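Side-chain contacts in 2-dehydropantoate 2-reductase (Bacillus subtilis, PDB 3EGO), which probably catalyses the NADPH-dependent reduction of ketopantoate to pantoate, a step on the way to pantothenate: residues V27-R32 / A38-E43; N185-P190 / E233-V238; P190-L195 / G200-T205. All coordinates share one frame; numbering follows the deposited sequence.

From the N terminus, contact 1 comes first: strand 26-30 and helix 34-43, joined by a short connection, fold back on each other and close a small loop in the nucleotide-binding half. Contacts 2 and 3 lie on the other side of the chain's centre, about 35 Å and about 38 Å from contact 1, centre to centre. Both use helix 174-195 in the helical C-terminal half and share Pro190. Contact 2 joins that helix to helix 228-241 and closes a long loop; contact 3, where the helix end meets 200-205, is nested inside it. The two touch through packing, Leu202 lying against the backbone of Cys187 and Ile188.

Contact 1: residues V27-R32 / A38-E43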
# COMPACT_ATOMS: atom_id res chain seq x y z
N VAL A 27 -20.61 23.97 -29.76
CA VAL A 27 -19.92 23.55 -28.54
C VAL A 27 -18.87 24.55 -28.09
O VAL A 27 -18.15 25.12 -28.90
CB VAL A 27 -19.22 22.16 -28.73
CG1 VAL A 27 -18.47 21.75 -27.49
CG2 VAL A 27 -20.25 21.11 -29.11
N THR A 28 -18.83 24.75 -26.78
CA THR A 28 -17.73 25.43 -26.12
C THR A 28 -17.17 24.51 -25.05
O THR A 28 -17.92 23.96 -24.24
CB THR A 28 -18.25 26.65 -25.38
OG1 THR A 28 -19.14 27.38 -26.26
CG2 THR A 28 -17.09 27.55 -24.93
N VAL A 29 -15.84 24.39 -25.04
CA VAL A 29 -15.15 23.71 -23.95
C VAL A 29 -14.76 24.74 -22.92
O VAL A 29 -14.10 25.73 -23.25
CB VAL A 29 -13.91 23.01 -24.50
CG1 VAL A 29 -13.09 22.30 -23.38
CG2 VAL A 29 -14.37 21.98 -25.52
N VAL A 30 -15.20 24.53 -21.68
CA VAL A 30 -14.88 25.42 -20.57
C VAL A 30 -13.74 24.73 -19.82
O VAL A 30 -13.93 23.69 -19.18
CB VAL A 30 -16.10 25.64 -19.65
CG1 VAL A 30 -15.72 26.48 -18.41
CG2 VAL A 30 -17.27 26.24 -20.43
N THR A 31 -12.54 25.29 -19.98
CA THR A 31 -11.30 24.71 -19.45
C THR A 31 -10.83 25.62 -18.31
O THR A 31 -11.03 26.81 -18.35
CB THR A 31 -10.17 24.70 -20.52
OG1 THR A 31 -9.86 26.04 -20.94
CG2 THR A 31 -10.55 23.92 -21.76
N ARG A 32 -10.16 25.06 -17.30
CA ARG A 32 -9.65 25.92 -16.24
C ARG A 32 -8.42 26.73 -16.67
O ARG A 32 -8.19 27.83 -16.15
CB ARG A 32 -9.36 25.11 -14.96
CG ARG A 32 -7.98 24.42 -14.94
CD ARG A 32 -7.53 24.16 -13.52
NE ARG A 32 -7.14 25.38 -12.81
CZ ARG A 32 -7.37 25.61 -11.51
NH1 ARG A 32 -8.02 24.71 -10.78
NH2 ARG A 32 -6.97 26.74 -10.95
N ALA A 38 -7.38 28.94 -25.26
CA ALA A 38 -6.85 29.69 -26.40
C ALA A 38 -6.47 28.75 -27.51
O ALA A 38 -6.69 29.04 -28.68
CB ALA A 38 -5.60 30.53 -25.98
N ALA A 39 -5.88 27.62 -27.16
CA ALA A 39 -5.39 26.68 -28.17
C ALA A 39 -6.52 25.97 -28.94
O ALA A 39 -6.35 25.63 -30.12
CB ALA A 39 -4.43 25.67 -27.56
N ILE A 40 -7.62 25.69 -28.25
CA ILE A 40 -8.81 25.07 -28.89
C ILE A 40 -9.47 26.08 -29.83
O ILE A 40 -9.74 25.77 -31.00
CB ILE A 40 -9.85 24.61 -27.84
CG1 ILE A 40 -9.38 23.32 -27.13
CG2 ILE A 40 -11.23 24.42 -28.51
CD1 ILE A 40 -10.08 23.04 -25.74
N GLN A 41 -9.70 27.28 -29.31
CA GLN A 41 -10.28 28.37 -30.08
C GLN A 41 -9.39 28.63 -31.31
O GLN A 41 -9.85 29.24 -32.27
CB GLN A 41 -10.49 29.61 -29.18
CG GLN A 41 -11.49 30.67 -29.69
CD GLN A 41 -12.98 30.29 -29.50
OE1 GLN A 41 -13.56 30.45 -28.42
NE2 GLN A 41 -13.60 29.84 -30.59
N SER A 42 -8.17 28.08 -31.31
CA SER A 42 -7.14 28.30 -32.34
C SER A 42 -6.93 27.24 -33.43
O SER A 42 -6.97 27.57 -34.62
CB SER A 42 -5.79 28.59 -31.69
OG SER A 42 -5.80 29.88 -31.10
N GLU A 43 -6.64 25.99 -33.09
CA GLU A 43 -6.62 24.99 -34.15
C GLU A 43 -7.71 23.93 -34.06
O GLU A 43 -7.64 22.92 -34.74
CB GLU A 43 -5.24 24.32 -34.35
CG GLU A 43 -4.69 23.57 -33.17
CD GLU A 43 -3.70 24.39 -32.41
OE1 GLU A 43 -3.68 25.63 -32.61
OE2 GLU A 43 -2.93 23.81 -31.61
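Ile40 reaches from helix 34-43 to the strand and its continuation at 27-32, where its CD1 methyl meets Val29 and Thr31. Its CG1 branch stands beside the backbone N, chi1 -75°, and the chain runs on nearly extended, chi2 160°, which carries CD1 well beyond the helix surface. An isoleucine suits the place: the slender branch spans the gap to the strand, where Val29 CA lies 8.2 Å from Ile40 CA.

Val29 crosses Ile40 at about a right angle. Val29 CG1 lies 3.9 Å, and Val29 CB 4.0 Å, from Ile40 CD1, so the methyl leans on one flank of the valine. Beta-branched valine is at home in a strand, and here it also touches Ala18 of helix 12-22 and Cys58 of strand 52-61. Thr31 meets Ile40 differently, tip to tip, with Thr31 CG2 4.1 Å from Ile40 CD1. Threonine divides its labour: the methyl joins the apolar contact, while OG1 donates a hydrogen bond to the carbonyl of Arg33, at the turn between strand 26-30 and helix 34-43.

Further along the helix, Gln41 OE1 accepts a hydrogen bond from the backbone N of Ala60, a polar tie to strand 52-61 beside the apolar one. Val29 also lies close to Gly10 of the glycine-rich loop, which probably binds NADP(+). A helix laid against the parallel strand it follows, with aliphatic side chains between them, is the beta-alpha packing of the Rossmann fold.

Contact 2: residues N185-P190 / E233-V238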
# COMPACT_ATOMS: atom_id res chain seq x y z
N ASN A 185 -15.20 -0.64 -10.44
CA ASN A 185 -14.04 0.21 -10.17
C ASN A 185 -13.54 0.02 -8.73
O ASN A 185 -12.34 -0.06 -8.48
CB ASN A 185 -14.37 1.69 -10.42
CG ASN A 185 -14.67 1.99 -11.90
OD1 ASN A 185 -15.27 3.02 -12.22
ND2 ASN A 185 -14.26 1.11 -12.80
N ALA A 186 -14.48 -0.10 -7.79
CA ALA A 186 -14.13 -0.19 -6.37
C ALA A 186 -13.36 -1.47 -6.06
O ALA A 186 -12.51 -1.49 -5.19
CB ALA A 186 -15.41 -0.10 -5.53
N CYS A 187 -13.65 -2.56 -6.77
CA CYS A 187 -12.98 -3.83 -6.53
C CYS A 187 -11.64 -3.94 -7.19
O CYS A 187 -10.74 -4.62 -6.66
CB CYS A 187 -13.81 -5.01 -7.01
SG CYS A 187 -15.28 -5.24 -6.11
N ILE A 188 -11.48 -3.33 -8.36
CA ILE A 188 -10.24 -3.47 -9.09
C ILE A 188 -9.22 -2.39 -8.78
O ILE A 188 -8.04 -2.68 -8.61
CB ILE A 188 -10.44 -3.46 -10.63
CG1 ILE A 188 -11.27 -4.68 -11.09
CG2 ILE A 188 -9.07 -3.48 -11.34
CD1 ILE A 188 -11.68 -4.62 -12.63
N ASN A 189 -9.67 -1.13 -8.73
CA ASN A 189 -8.73 0.02 -8.70
C ASN A 189 -7.84 0.22 -7.44
O ASN A 189 -6.62 0.41 -7.54
CB ASN A 189 -9.50 1.30 -9.02
CG ASN A 189 -9.91 1.39 -10.52
OD1 ASN A 189 -9.84 0.40 -11.25
ND2 ASN A 189 -10.36 2.56 -10.94
N PRO A 190 -8.47 0.27 -6.25
CA PRO A 190 -7.71 0.36 -5.02
C PRO A 190 -6.76 -0.80 -4.86
O PRO A 190 -5.63 -0.59 -4.42
CB PRO A 190 -8.80 0.28 -3.92
CG PRO A 190 -10.10 0.68 -4.60
CD PRO A 190 -9.94 0.29 -6.04
N GLU A 233 -19.52 -11.98 -10.98
CA GLU A 233 -19.01 -12.59 -12.21
C GLU A 233 -18.44 -11.52 -13.13
O GLU A 233 -17.36 -11.67 -13.69
CB GLU A 233 -20.09 -13.40 -12.93
CG GLU A 233 -20.34 -14.76 -12.29
CD GLU A 233 -21.81 -15.15 -12.26
OE1 GLU A 233 -22.58 -14.76 -13.18
OE2 GLU A 233 -22.20 -15.87 -11.30
N ARG A 234 -19.19 -10.43 -13.22
CA ARG A 234 -18.89 -9.24 -14.02
C ARG A 234 -17.55 -8.62 -13.64
O ARG A 234 -16.68 -8.41 -14.49
CB ARG A 234 -20.02 -8.23 -13.82
CG ARG A 234 -19.92 -6.95 -14.61
CD ARG A 234 -21.19 -6.10 -14.41
NE ARG A 234 -20.92 -4.66 -14.36
CZ ARG A 234 -20.06 -4.01 -15.15
NH1 ARG A 234 -19.36 -4.66 -16.07
NH2 ARG A 234 -19.90 -2.69 -15.03
N VAL A 235 -17.39 -8.34 -12.35
CA VAL A 235 -16.11 -7.85 -11.80
C VAL A 235 -14.96 -8.71 -12.32
O VAL A 235 -13.97 -8.21 -12.86
CB VAL A 235 -16.14 -7.84 -10.23
CG1 VAL A 235 -14.75 -7.54 -9.64
CG2 VAL A 235 -17.18 -6.84 -9.69
N GLN A 236 -15.08 -10.02 -12.17
CA GLN A 236 -14.02 -10.93 -12.64
C GLN A 236 -13.93 -10.92 -14.15
O GLN A 236 -12.82 -10.96 -14.73
CB GLN A 236 -14.29 -12.34 -12.16
CG GLN A 236 -14.33 -12.47 -10.66
CD GLN A 236 -14.88 -13.82 -10.25
OE1 GLN A 236 -16.05 -13.94 -9.86
NE2 GLN A 236 -14.05 -14.86 -10.37
N ALA A 237 -15.09 -10.87 -14.78
CA ALA A 237 -15.18 -10.71 -16.24
C ALA A 237 -14.39 -9.50 -16.74
O ALA A 237 -13.58 -9.65 -17.66
CB ALA A 237 -16.63 -10.63 -16.67
N VAL A 238 -14.62 -8.32 -16.15
CA VAL A 238 -13.98 -7.08 -16.62
C VAL A 238 -12.49 -7.08 -16.33
O VAL A 238 -11.68 -6.56 -17.12
CB VAL A 238 -14.57 -5.82 -15.99
CG1 VAL A 238 -13.71 -4.62 -16.32
CG2 VAL A 238 -16.01 -5.61 -16.45
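Cys187 and Ile188 pack against Val235 and Val238 in an apolar helix-to-helix contact within the all-helical C-terminal domain, which belongs to the 6-phosphogluconate dehydrogenase C-terminal clan. Helix 174-195 supplies the first pair and helix 228-241 the second. The two segments run in broadly the same direction, inclined at 40°, and their axes come within 10.1 Å. No hydrogen bond spans the contact, which is made by apolar side chains.

Cys187 stands opposite Val235, and theirs is the nearest pair of CA atoms, at 7.3 Å. A cysteine is small enough to let the helices approach here. Its methylene CB, not the sulfur, makes the closest approach to the valine. Helix 206-223 covers this spot, with Met212 and Phe216 touching both Cys187 and Val235, so the pair belongs to a three-helix core.

Ile188, the next residue, is longer and reaches Val238, one turn beyond Val235. Ile188 CD1 lies 4.2 Å from Val238 CG1 and approaches the backbone at Val235 O, 4.3 Å away. Arg234, on the flank, adds a polar tie by donating from NH2 to the carbonyl of Gly180, an earlier residue of helix 174-195.

The same helix carries Asn185 and Asn189, which probably bind the substrate; Asn185 OD1 accepts a hydrogen bond from Lys181 NZ, the likely proton donor. Packing by Cys187 and Ile188 thus joins the helix bearing these residues to the rest of the helical core. Closest of all is the meeting of Val235 CG1, the methyl anti to its backbone N, with Cys187 CB at 3.8 Å.

Contact 3: residues P190-L195 / G200-T205; sequences PLTALL and GELLTT
Leu202 pushes its forked end against helix 174-195, where Leu191, Thr192 and Leu195 receive it. The end of that helix thereby packs against the short helical turn that follows it, ahead of helix 206-223, in the helical C-terminal domain. The two methyls of the fork find different partners. Leu202 CD1 lies 3.9 Å from Thr192 CG2 and 4.2 Å from Leu191 CB, while Leu202 CD2 lies 4.0 Å from Leu195 CD1. Leucine fits the place because its branch comes one carbon beyond CB, which lets the stem leave the 200-205 turn before the methyls divide.

Orientation distinguishes the partners. Thr192 and Leu202 cross at about a right angle, the threonine methyl meeting the leucine fork from its flank, so that Leu202 CG also comes within 4.1 Å of Thr192 CG2. Leu195 crosses Leu202 at a slant, methyl against methyl. Leu191 comes closest through CB; Met212 of helix 206-223 touches both Leu191 and Leu202.

In Thr192 the hydroxyl sits between backbone N and carbonyl carbon, chi1 57°, which leaves CG2 for Leu202. OG1 is hydrogen-bonded to Ser247 OG, off the helix, and to the carbonyls of Ile188 and Asn189 in the preceding turn. On the other segment, Thr205 OG1 donates to Glu201 O at 3.0 Å, in the carbonyl plane, and helps close the weakly bonded helical turn. Leu195 also packs on Ser288 of the second subunit.

In the connection between the two segments, Asn199, which probably binds substrate, comes near Thr192. With no hydrogen bond across it, the contact relies on shape and on withdrawing aliphatic carbon from water; the Thr192 hydroxyl is bonded to Ser247 and its own helix, and that of Thr205 to Glu201 O, so neither bridges the contact.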
# COMPACT_ATOMS: atom_id res chain seq x y z
N PRO A 190 -8.47 0.27 -6.25
CA PRO A 190 -7.71 0.36 -5.02
C PRO A 190 -6.76 -0.80 -4.86
O PRO A 190 -5.63 -0.59 -4.42
CB PRO A 190 -8.80 0.28 -3.92
CG PRO A 190 -10.10 0.68 -4.60
CD PRO A 190 -9.94 0.29 -6.04
N LEU A 191 -7.19 -2.02 -5.22
CA LEU A 191 -6.35 -3.19 -5.03
C LEU A 191 -5.12 -3.18 -5.90
O LEU A 191 -4.03 -3.51 -5.43
CB LEU A 191 -7.09 -4.50 -5.30
CG LEU A 191 -7.70 -5.21 -4.10
CD1 LEU A 191 -8.84 -4.40 -3.54
CD2 LEU A 191 -8.20 -6.59 -4.50
N THR A 192 -5.31 -2.84 -7.18
CA THR A 192 -4.19 -2.74 -8.10
C THR A 192 -3.22 -1.61 -7.72
O THR A 192 -2.00 -1.74 -7.89
CB THR A 192 -4.63 -2.55 -9.58
OG1 THR A 192 -5.45 -1.41 -9.70
CG2 THR A 192 -5.37 -3.77 -10.11
N ALA A 193 -3.77 -0.52 -7.22
CA ALA A 193 -2.96 0.59 -6.79
C ALA A 193 -2.06 0.15 -5.65
O ALA A 193 -0.92 0.57 -5.60
CB ALA A 193 -3.81 1.73 -6.35
N LEU A 194 -2.56 -0.66 -4.73
CA LEU A 194 -1.66 -1.04 -3.62
C LEU A 194 -0.63 -2.12 -4.00
O LEU A 194 0.56 -2.06 -3.59
CB LEU A 194 -2.47 -1.45 -2.37
CG LEU A 194 -2.83 -0.31 -1.42
CD1 LEU A 194 -4.29 0.04 -1.43
CD2 LEU A 194 -2.43 -0.70 -0.00
N LEU A 195 -1.07 -3.09 -4.79
CA LEU A 195 -0.23 -4.25 -5.13
C LEU A 195 0.71 -3.93 -6.29
O LEU A 195 1.69 -4.64 -6.52
CB LEU A 195 -1.08 -5.46 -5.49
CG LEU A 195 -1.96 -6.02 -4.37
CD1 LEU A 195 -3.09 -6.86 -4.93
CD2 LEU A 195 -1.15 -6.80 -3.34
N GLY A 200 -5.03 -8.34 -14.48
CA GLY A 200 -5.15 -9.78 -14.60
C GLY A 200 -4.55 -10.49 -13.40
O GLY A 200 -4.96 -11.59 -13.05
N GLU A 201 -3.56 -9.85 -12.77
CA GLU A 201 -2.92 -10.45 -11.61
C GLU A 201 -3.89 -10.65 -10.44
O GLU A 201 -3.66 -11.50 -9.59
CB GLU A 201 -1.68 -9.66 -11.18
CG GLU A 201 -0.37 -10.13 -11.79
CD GLU A 201 0.80 -10.03 -10.80
OE1 GLU A 201 1.82 -9.39 -11.13
OE2 GLU A 201 0.68 -10.59 -9.67
N LEU A 202 -4.98 -9.89 -10.41
CA LEU A 202 -6.04 -10.10 -9.40
C LEU A 202 -6.77 -11.44 -9.54
O LEU A 202 -7.28 -11.98 -8.56
CB LEU A 202 -7.08 -8.98 -9.46
CG LEU A 202 -6.55 -7.58 -9.12
CD1 LEU A 202 -7.69 -6.63 -8.92
CD2 LEU A 202 -5.64 -7.64 -7.87
N LEU A 203 -6.82 -11.96 -10.76
CA LEU A 203 -7.59 -13.16 -11.04
C LEU A 203 -6.75 -14.40 -10.88
O LEU A 203 -7.22 -15.43 -10.40
CB LEU A 203 -8.16 -13.09 -12.45
CG LEU A 203 -9.29 -12.13 -12.77
CD1 LEU A 203 -9.65 -12.33 -14.24
CD2 LEU A 203 -10.51 -12.39 -11.88
N THR A 204 -5.49 -14.30 -11.28
CA THR A 204 -4.61 -15.46 -11.32
C THR A 204 -3.81 -15.70 -10.03
O THR A 204 -3.05 -16.65 -9.96
CB THR A 204 -3.64 -15.38 -12.51
OG1 THR A 204 -2.76 -14.26 -12.34
CG2 THR A 204 -4.40 -15.24 -13.84
N THR A 205 -3.95 -14.81 -9.04
CA THR A 205 -3.29 -15.02 -7.75
C THR A 205 -4.39 -15.32 -6.76
O THR A 205 -5.17 -14.44 -6.42
CB THR A 205 -2.50 -13.77 -7.27
OG1 THR A 205 -1.65 -13.29 -8.31
CG2 THR A 205 -1.67 -14.06 -6.01